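PDB 2GHS: AGR_C_1268p from Agrobacterium tumefaciens str. C58, which probably acts as a metal-dependent gluconolactonase of the SMP-30/regucalcin family and is thought to bind calcium. Local coordinates for residues Pro89-Ala94 with Ala106-Phe112; Pro132-Asp138 with Ile149-Arg154. All coordinates share one frame; numbering follows the deposited sequence.

Interaction 1 of 2, residues Pro89-Ala94 with Ala106-Phe112. With K (potassium ion), chain B.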
ATOM      1  N   PRO A  89     -16.634  -9.827  -3.476  1.00  7.59           N
ATOM      2  CA  PRO A  89     -16.839 -11.171  -2.976  1.00  9.30           C
ATOM      3  C   PRO A  89     -15.539 -11.755  -2.355  1.00 10.32           C
ATOM      4  O   PRO A  89     -15.480 -12.957  -2.163  1.00 11.16           O
ATOM      5  CB  PRO A  89     -17.146 -11.963  -4.254  1.00  8.11           C
ATOM      6  CG  PRO A  89     -16.350 -11.256  -5.313  1.00  7.95           C
ATOM      7  CD  PRO A  89     -16.229  -9.804  -4.884  1.00  9.90           C
ATOM      8  N   PHE A  90     -14.515 -10.925  -2.118  1.00  7.79           N
ATOM      9  CA  PHE A  90     -13.254 -11.350  -1.588  1.00  7.50           C
ATOM     10  C   PHE A  90     -12.617 -10.169  -0.861  1.00  8.09           C
ATOM     11  O   PHE A  90     -13.145  -9.030  -0.921  1.00  8.24           O
ATOM     12  CB  PHE A  90     -12.341 -11.947  -2.682  1.00  8.88           C
ATOM     13  CG  PHE A  90     -12.230 -11.121  -3.938  1.00  6.81           C
ATOM     14  CD1 PHE A  90     -11.872  -9.801  -3.896  1.00  6.18           C
ATOM     15  CD2 PHE A  90     -12.529 -11.686  -5.172  1.00  8.03           C
ATOM     16  CE1 PHE A  90     -11.758  -9.024  -5.074  1.00  9.22           C
ATOM     17  CE2 PHE A  90     -12.425 -10.938  -6.318  1.00 11.06           C
ATOM     18  CZ  PHE A  90     -12.063  -9.599  -6.282  1.00 10.07           C
HETATM   19  N   MSE A  91     -11.499 -10.438  -0.182  1.00  8.81           N
HETATM   20  CA  MSE A  91     -10.780  -9.383   0.512  1.00  9.19           C
HETATM   21  C   MSE A  91      -9.746  -8.818  -0.428  1.00  9.92           C
HETATM   22  O   MSE A  91      -8.645  -9.352  -0.561  1.00  9.78           O
HETATM   23  CB  MSE A  91     -10.135  -9.898   1.829  1.00  8.00           C
HETATM   24  CG  MSE A  91     -11.145 -10.318   2.837  1.00  7.85           C
HETATM   25 SE   MSE A  91     -10.193 -10.763   4.504  1.00 12.11          SE
HETATM   26  CE  MSE A  91     -11.613 -11.214   5.576  1.00  9.89           C
ATOM     27  N   GLY A  92     -10.102  -7.757  -1.122  1.00  9.30           N
ATOM     28  CA  GLY A  92      -9.117  -7.096  -1.984  1.00  9.95           C
ATOM     29  C   GLY A  92      -8.135  -6.328  -1.133  1.00  9.43           C
ATOM     30  O   GLY A  92      -8.533  -5.724  -0.143  1.00 10.28           O
ATOM     31  N   SER A  93      -6.860  -6.295  -1.558  1.00  8.49           N
ATOM     32  CA  SER A  93      -5.850  -5.473  -0.887  1.00  8.02           C
ATOM     33  C   SER A  93      -4.962  -4.606  -1.759  1.00 10.00           C
ATOM     34  O   SER A  93      -4.247  -3.761  -1.197  1.00  9.11           O
ATOM     35  CB  SER A  93      -4.963  -6.338  -0.034  1.00 11.03           C
ATOM     36  OG  SER A  93      -4.205  -7.207  -0.877  1.00 10.83           O
ATOM     37  N   ALA A  94      -4.982  -4.801  -3.086  1.00  8.67           N
ATOM     38  CA  ALA A  94      -4.181  -3.947  -3.998  1.00  8.96           C
ATOM     39  C   ALA A  94      -4.884  -3.777  -5.299  1.00  9.66           C
ATOM     40  O   ALA A  94      -5.581  -4.673  -5.751  1.00 10.69           O
ATOM     41  CB  ALA A  94      -2.808  -4.494  -4.253  1.00 11.09           C
ATOM     42  N   ALA A 106      -5.755  -7.508  -6.518  1.00  8.31           N
ATOM     43  CA  ALA A 106      -5.169  -8.630  -5.785  1.00  9.56           C
ATOM     44  C   ALA A 106      -6.054  -8.875  -4.578  1.00  9.95           C
ATOM     45  O   ALA A 106      -6.422  -7.961  -3.869  1.00 10.85           O
ATOM     46  CB  ALA A 106      -3.763  -8.316  -5.329  1.00 12.66           C
ATOM     47  N   SER A 107      -6.361 -10.135  -4.331  1.00  8.81           N
ATOM     48  CA  SER A 107      -7.178 -10.499  -3.211  1.00  8.13           C
ATOM     49  C   SER A 107      -6.702 -11.787  -2.564  1.00  5.82           C
ATOM     50  O   SER A 107      -5.776 -12.456  -3.069  1.00  8.02           O
ATOM     51  CB  SER A 107      -8.603 -10.716  -3.693  1.00 10.35           C
ATOM     52  OG  SER A 107      -8.792 -11.984  -4.332  1.00  8.27           O
ATOM     53  N   ASP A 108      -7.356 -12.138  -1.452  1.00  7.49           N
ATOM     54  CA  ASP A 108      -7.152 -13.396  -0.758  1.00  7.18           C
ATOM     55  C   ASP A 108      -7.498 -14.616  -1.565  1.00 10.23           C
ATOM     56  O   ASP A 108      -7.088 -15.728  -1.221  1.00 10.93           O
ATOM     57  CB  ASP A 108      -7.877 -13.409   0.600  1.00  7.03           C
ATOM     58  CG  ASP A 108      -9.406 -13.214   0.505  1.00 10.68           C
ATOM     59  OD1 ASP A 108      -9.891 -12.688  -0.510  1.00 11.17           O
ATOM     60  OD2 ASP A 108     -10.110 -13.530   1.521  1.00 10.96           O
ATOM     61  N   ASP A 109      -8.250 -14.430  -2.628  1.00  9.50           N
ATOM     62  CA  ASP A 109      -8.667 -15.546  -3.435  1.00  9.31           C
ATOM     63  C   ASP A 109      -8.046 -15.612  -4.847  1.00  9.57           C
ATOM     64  O   ASP A 109      -8.373 -16.527  -5.632  1.00 13.19           O
ATOM     65  CB  ASP A 109     -10.213 -15.522  -3.515  1.00 10.33           C
ATOM     66  CG  ASP A 109     -10.895 -15.761  -2.129  1.00 11.86           C
ATOM     67  OD1 ASP A 109     -10.234 -16.263  -1.171  1.00 18.24           O
ATOM     68  OD2 ASP A 109     -12.093 -15.438  -2.017  1.00 23.85           O
ATOM     69  N   GLY A 110      -7.111 -14.708  -5.154  1.00  9.53           N
ATOM     70  CA  GLY A 110      -6.488 -14.646  -6.435  1.00 10.20           C
ATOM     71  C   GLY A 110      -6.465 -13.239  -6.991  1.00  8.02           C
ATOM     72  O   GLY A 110      -6.870 -12.272  -6.316  1.00 10.32           O
ATOM     73  N   LEU A 111      -5.958 -13.123  -8.210  1.00  9.35           N
ATOM     74  CA  LEU A 111      -5.877 -11.886  -8.952  1.00  7.47           C
ATOM     75  C   LEU A 111      -7.008 -11.834  -9.982  1.00  8.38           C
ATOM     76  O   LEU A 111      -7.203 -12.785 -10.744  1.00  9.04           O
ATOM     77  CB  LEU A 111      -4.565 -11.858  -9.690  1.00  7.85           C
ATOM     78  CG  LEU A 111      -3.350 -11.809  -8.791  1.00 11.42           C
ATOM     79  CD1 LEU A 111      -2.187 -12.533  -9.425  1.00 19.53           C
ATOM     80  CD2 LEU A 111      -2.997 -10.375  -8.521  1.00 15.24           C
ATOM     81  N   PHE A 112      -7.781 -10.752  -9.959  1.00  7.37           N
ATOM     82  CA  PHE A 112      -9.005 -10.605 -10.760  1.00  7.97           C
ATOM     83  C   PHE A 112      -8.941  -9.326 -11.588  1.00  8.01           C
ATOM     84  O   PHE A 112      -8.395  -8.291 -11.128  1.00 11.13           O
ATOM     85  CB  PHE A 112     -10.218 -10.505  -9.845  1.00  9.03           C
ATOM     86  CG  PHE A 112     -10.605 -11.811  -9.221  1.00 10.21           C
ATOM     87  CD1 PHE A 112      -9.868 -12.316  -8.162  1.00 14.69           C
ATOM     88  CD2 PHE A 112     -11.653 -12.574  -9.735  1.00  7.78           C
ATOM     89  CE1 PHE A 112     -10.205 -13.525  -7.587  1.00 13.43           C
ATOM     90  CE2 PHE A 112     -11.981 -13.802  -9.155  1.00  8.56           C
ATOM     91  CZ  PHE A 112     -11.237 -14.288  -8.093  1.00 12.15           C
TER
HETATM   92  K     K B 315      -5.627 -17.353   0.189  1.00 12.29           K
HETATM   93  O   HOH W   1     -14.700 -15.559  -1.645  1.00 15.37           O
HETATM   94  O   HOH W   2      -3.498 -15.512   0.232  1.00 10.79           O
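Phe90 lays one ring face over Ser107 CB, its CD1 3.4 Å from that CB, while Pro89 CD covers the opposite face. Phe90 CE2 lies over the centre of the Phe112 ring, 3.4 Å from its CD1, the side chains sliding past each other in opposite directions, planes 38° apart. Chi1 of 48°, with CG between backbone N and carbonyl carbon, places the Phe90 ring against Ser107, first residue of the type I turn Ser107-Gly110. Ser107 OG braces that turn, accepting from Asp109 N as an ST turn and donating to Gly110 O. In the hairpin 92-99/102-107 of this four-stranded antiparallel beta-propeller blade, a classic beta bulge sets Ser93 and Ala94 against Ala106; Ser93 N reaches Ala106 O at 2.9 Å. The exposed Pro89 end is looser: a water joins Pro89 O to Asp109 OD2. The extended selenomethionine Met91 leads away from 106-112, its CB and CG against the Asp108 carboxylate. Asp108 OD1 takes the N-H of Met91 at 2.8 Å from above the carboxylate plane, and OD2 forms a salt bridge with Arg154. This double grip probably helps hold the Asp108 backbone so that its carbonyl O binds the potassium ion at 2.6 Å.

Interaction 2 of 2, residues Pro132-Asp138 with Ile149-Arg154. With K (potassium ion), chain B; EDO (1,2-ethanediol), chain D.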
ATOM      1  N   PRO A 132      -6.640 -21.315   2.093  1.00 10.03           N
ATOM      2  CA  PRO A 132      -7.646 -20.485   2.724  1.00  9.88           C
ATOM      3  C   PRO A 132      -7.210 -19.749   3.974  1.00  9.56           C
ATOM      4  O   PRO A 132      -7.829 -18.717   4.305  1.00 11.30           O
ATOM      5  CB  PRO A 132      -8.768 -21.478   3.079  1.00 11.26           C
ATOM      6  CG  PRO A 132      -8.184 -22.776   2.988  1.00 11.48           C
ATOM      7  CD  PRO A 132      -7.087 -22.706   1.981  1.00 11.68           C
ATOM      8  N   GLY A 133      -6.164 -20.234   4.642  1.00  8.15           N
ATOM      9  CA  GLY A 133      -5.684 -19.588   5.839  1.00 11.35           C
ATOM     10  C   GLY A 133      -4.882 -18.319   5.626  1.00  8.04           C
ATOM     11  O   GLY A 133      -4.509 -17.657   6.608  1.00  8.88           O
ATOM     12  N   ASN A 134      -4.572 -17.975   4.363  1.00  7.06           N
ATOM     13  CA  ASN A 134      -3.819 -16.803   4.034  1.00  8.82           C
ATOM     14  C   ASN A 134      -4.672 -15.755   3.320  1.00  9.32           C
ATOM     15  O   ASN A 134      -5.677 -16.105   2.664  1.00  7.17           O
ATOM     16  CB  ASN A 134      -2.617 -17.151   3.105  1.00  9.03           C
ATOM     17  CG  ASN A 134      -1.366 -17.633   3.866  1.00 14.99           C
ATOM     18  OD1 ASN A 134      -1.446 -18.174   4.983  1.00 12.33           O
ATOM     19  ND2 ASN A 134      -0.201 -17.405   3.260  1.00 14.15           N
ATOM     20  N   ARG A 135      -4.244 -14.499   3.369  1.00  7.04           N
ATOM     21  CA  ARG A 135      -4.851 -13.412   2.587  1.00  9.16           C
ATOM     22  C   ARG A 135      -3.742 -12.596   1.926  1.00  9.48           C
ATOM     23  O   ARG A 135      -2.553 -12.734   2.270  1.00  9.90           O
ATOM     24  CB  ARG A 135      -5.744 -12.529   3.470  1.00  9.61           C
ATOM     25  CG  ARG A 135      -5.040 -11.743   4.600  1.00  9.44           C
ATOM     26  CD  ARG A 135      -6.004 -10.711   5.069  1.00 11.00           C
ATOM     27  NE  ARG A 135      -5.502  -9.880   6.143  1.00  9.80           N
ATOM     28  CZ  ARG A 135      -4.762  -8.781   6.021  1.00  8.80           C
ATOM     29  NH1 ARG A 135      -4.328  -8.337   4.845  1.00  9.28           N
ATOM     30  NH2 ARG A 135      -4.420  -8.109   7.134  1.00 12.28           N
ATOM     31  N   SER A 136      -4.124 -11.791   0.949  1.00 10.52           N
ATOM     32  CA  SER A 136      -3.184 -10.825   0.372  1.00  8.17           C
ATOM     33  C   SER A 136      -3.041  -9.609   1.253  1.00  9.73           C
ATOM     34  O   SER A 136      -3.934  -9.263   2.013  1.00 10.42           O
ATOM     35  CB  SER A 136      -3.541 -10.405  -1.072  1.00  9.21           C
ATOM     36  OG  SER A 136      -4.830  -9.808  -1.129  1.00 11.96           O
ATOM     37  N   ASN A 137      -1.928  -8.906   1.103  1.00  9.26           N
ATOM     38  CA  ASN A 137      -1.701  -7.685   1.862  1.00  9.83           C
ATOM     39  C   ASN A 137      -1.157  -6.608   0.897  1.00 11.98           C
ATOM     40  O   ASN A 137      -1.692  -6.387  -0.189  1.00 12.36           O
ATOM     41  CB  ASN A 137      -0.805  -7.977   3.105  1.00  8.64           C
ATOM     42  CG  ASN A 137      -0.908  -6.865   4.162  1.00 16.07           C
ATOM     43  OD1 ASN A 137      -2.017  -6.486   4.512  1.00 13.62           O
ATOM     44  ND2 ASN A 137       0.250  -6.353   4.679  1.00 11.13           N
ATOM     45  N   ASP A 138      -0.083  -5.968   1.292  1.00 13.29           N
ATOM     46  CA  ASP A 138       0.524  -4.842   0.578  1.00 14.12           C
ATOM     47  C   ASP A 138       0.957  -5.243  -0.842  1.00 11.16           C
ATOM     48  O   ASP A 138       1.484  -6.326  -1.059  1.00 11.04           O
ATOM     49  CB  ASP A 138       1.767  -4.475   1.364  1.00 11.56           C
ATOM     50  CG  ASP A 138       2.472  -3.259   0.809  1.00 18.63           C
ATOM     51  OD1 ASP A 138       1.798  -2.226   0.513  1.00 21.12           O
ATOM     52  OD2 ASP A 138       3.719  -3.329   0.690  1.00 19.89           O
ATOM     53  N   ILE A 149       3.312  -8.333  -5.011  1.00  6.73           N
ATOM     54  CA  ILE A 149       2.227  -8.488  -4.093  1.00  6.81           C
ATOM     55  C   ILE A 149       2.605  -9.435  -2.951  1.00  7.85           C
ATOM     56  O   ILE A 149       3.149 -10.516  -3.188  1.00  8.00           O
ATOM     57  CB  ILE A 149       0.954  -8.974  -4.852  1.00  8.04           C
ATOM     58  CG1 ILE A 149      -0.235  -9.152  -3.896  1.00 13.15           C
ATOM     59  CG2 ILE A 149       1.198 -10.266  -5.586  1.00 10.13           C
ATOM     60  CD1 ILE A 149      -0.753  -7.862  -3.329  1.00 14.26           C
ATOM     61  N   GLY A 150       2.310  -8.992  -1.734  1.00  7.62           N
ATOM     62  CA  GLY A 150       2.498  -9.750  -0.520  1.00  7.27           C
ATOM     63  C   GLY A 150       1.294 -10.546  -0.084  1.00  8.51           C
ATOM     64  O   GLY A 150       0.128 -10.146  -0.294  1.00 10.81           O
ATOM     65  N   THR A 151       1.565 -11.677   0.558  1.00  7.89           N
ATOM     66  CA  THR A 151       0.510 -12.460   1.195  1.00  9.55           C
ATOM     67  C   THR A 151       0.912 -12.739   2.650  1.00  9.63           C
ATOM     68  O   THR A 151       2.094 -12.554   3.028  1.00  9.25           O
ATOM     69  CB  THR A 151       0.286 -13.787   0.518  1.00  8.93           C
ATOM     70  OG1 THR A 151       1.479 -14.566   0.644  1.00 10.39           O
ATOM     71  CG2 THR A 151      -0.129 -13.602  -0.936  1.00 12.36           C
HETATM   72  N   MSE A 152      -0.014 -13.222   3.464  1.00  9.40           N
HETATM   73  CA  MSE A 152       0.250 -13.432   4.901  1.00  8.26           C
HETATM   74  C   MSE A 152      -0.758 -14.402   5.462  1.00 10.54           C
HETATM   75  O   MSE A 152      -1.859 -14.555   4.924  1.00  8.97           O
HETATM   76  CB  MSE A 152       0.167 -12.089   5.670  1.00  7.86           C
HETATM   77  CG  MSE A 152      -1.172 -11.429   5.563  1.00  4.99           C
HETATM   78 SE   MSE A 152      -1.099  -9.727   6.514  1.00 14.17          SE
HETATM   79  CE  MSE A 152      -1.133 -10.367   8.323  1.00 13.23           C
ATOM     80  N   GLY A 153      -0.407 -15.084   6.547  1.00  9.21           N
ATOM     81  CA  GLY A 153      -1.444 -15.824   7.282  1.00  6.60           C
ATOM     82  C   GLY A 153      -2.448 -14.815   7.793  1.00  8.19           C
ATOM     83  O   GLY A 153      -2.084 -13.687   8.151  1.00  8.64           O
ATOM     84  N   ARG A 154      -3.731 -15.195   7.851  1.00  8.92           N
ATOM     85  CA  ARG A 154      -4.752 -14.256   8.301  1.00  8.83           C
ATOM     86  C   ARG A 154      -4.526 -13.802   9.762  1.00 12.19           C
ATOM     87  O   ARG A 154      -4.975 -12.720  10.112  1.00 12.63           O
ATOM     88  CB  ARG A 154      -6.144 -14.870   8.148  1.00  7.55           C
ATOM     89  CG  ARG A 154      -6.560 -15.037   6.699  1.00  9.37           C
ATOM     90  CD  ARG A 154      -7.846 -15.804   6.557  1.00  6.96           C
ATOM     91  NE  ARG A 154      -8.171 -16.082   5.150  1.00 10.41           N
ATOM     92  CZ  ARG A 154      -8.729 -15.185   4.337  1.00 10.33           C
ATOM     93  NH1 ARG A 154      -9.068 -13.987   4.753  1.00 11.55           N
ATOM     94  NH2 ARG A 154      -8.993 -15.502   3.104  1.00  8.47           N
TER
HETATM   95  K     K B 315      -5.627 -17.353   0.189  1.00 12.29           K
HETATM   96  C1  EDO D 317      -1.671  -5.675   7.999  1.00 38.38           C
HETATM   97  O1  EDO D 317      -2.792  -5.709   7.110  1.00 27.71           O
HETATM   98  C2  EDO D 317      -1.038  -4.282   7.863  1.00 35.85           C
HETATM   99  O2  EDO D 317      -0.561  -4.053   6.517  1.00 25.51           O
HETATM  100  O   HOH W   3      -6.565 -11.100   8.593  1.00 17.02           O
HETATM  101  O   HOH W   2      -3.498 -15.512   0.232  1.00 10.79           O
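An antiparallel strand pairing joins Arg135 to Met152 in the hairpin of strands 134-141 and 147-153, at the edge of its sheet beside the predicted substrate pocket. Arg135 N and Met152 O bond at 2.8 Å, and Met152 N returns the bond to Arg135 O. On this face the two side chains run alongside each other; the bend at chi3 (-74°) of selenomethionine Met152 brings SE over one face of the Arg135 guanidinium, 3.7 Å from NH2. Arg135 NH1 donates to both Asn137 OD1 and Ser136 O, fixing the rotation of the guanidinium. In this beta-propeller, Arg135 and Asn137 are predicted substrate-binding residues, and a 1,2-ethanediol, probably from crystallisation, is held by both: NH2 of Arg135 meets its O1 at 2.9 Å, almost straight at 175°, and Asn137 ND2 reaches its O2. Glu52 and Asn182, predicted metal ligands, also bond this diol. At the other end Arg154 NE donates to Pro132 O at 2.8 Å, close to the guanidinium plane, while its backbone N binds Gly133 O. One guanidinium face lies against Arg135 CB, 3.8 Å from Arg154 NH1. Nearby, Asn134 O coordinates the potassium ion at 2.8 Å.

How the interactions relate
From the N terminus, the chain enters interaction 1 at Pro89, runs out along strand 92-99 and back along 102-107, closing that hairpin before turning into 110-115. It then passes strand 121-125 and Glu128 and Leu131, which supply two more carbonyl ligands to potassium, and enters interaction 2 at Pro132, closed by the return of strand 147-153. The contacts follow in series, neither nested nor crossed; each closes a hairpin within its own sheet, and the links between them tie the two sheets together. Ser93 OG lies 2.7 Å from both Ser136 OG and Asn137 O, probable hydrogen bonds beside a predicted substrate-binding residue. Potassium and its bound water, shared by both, join the strand ends elsewhere.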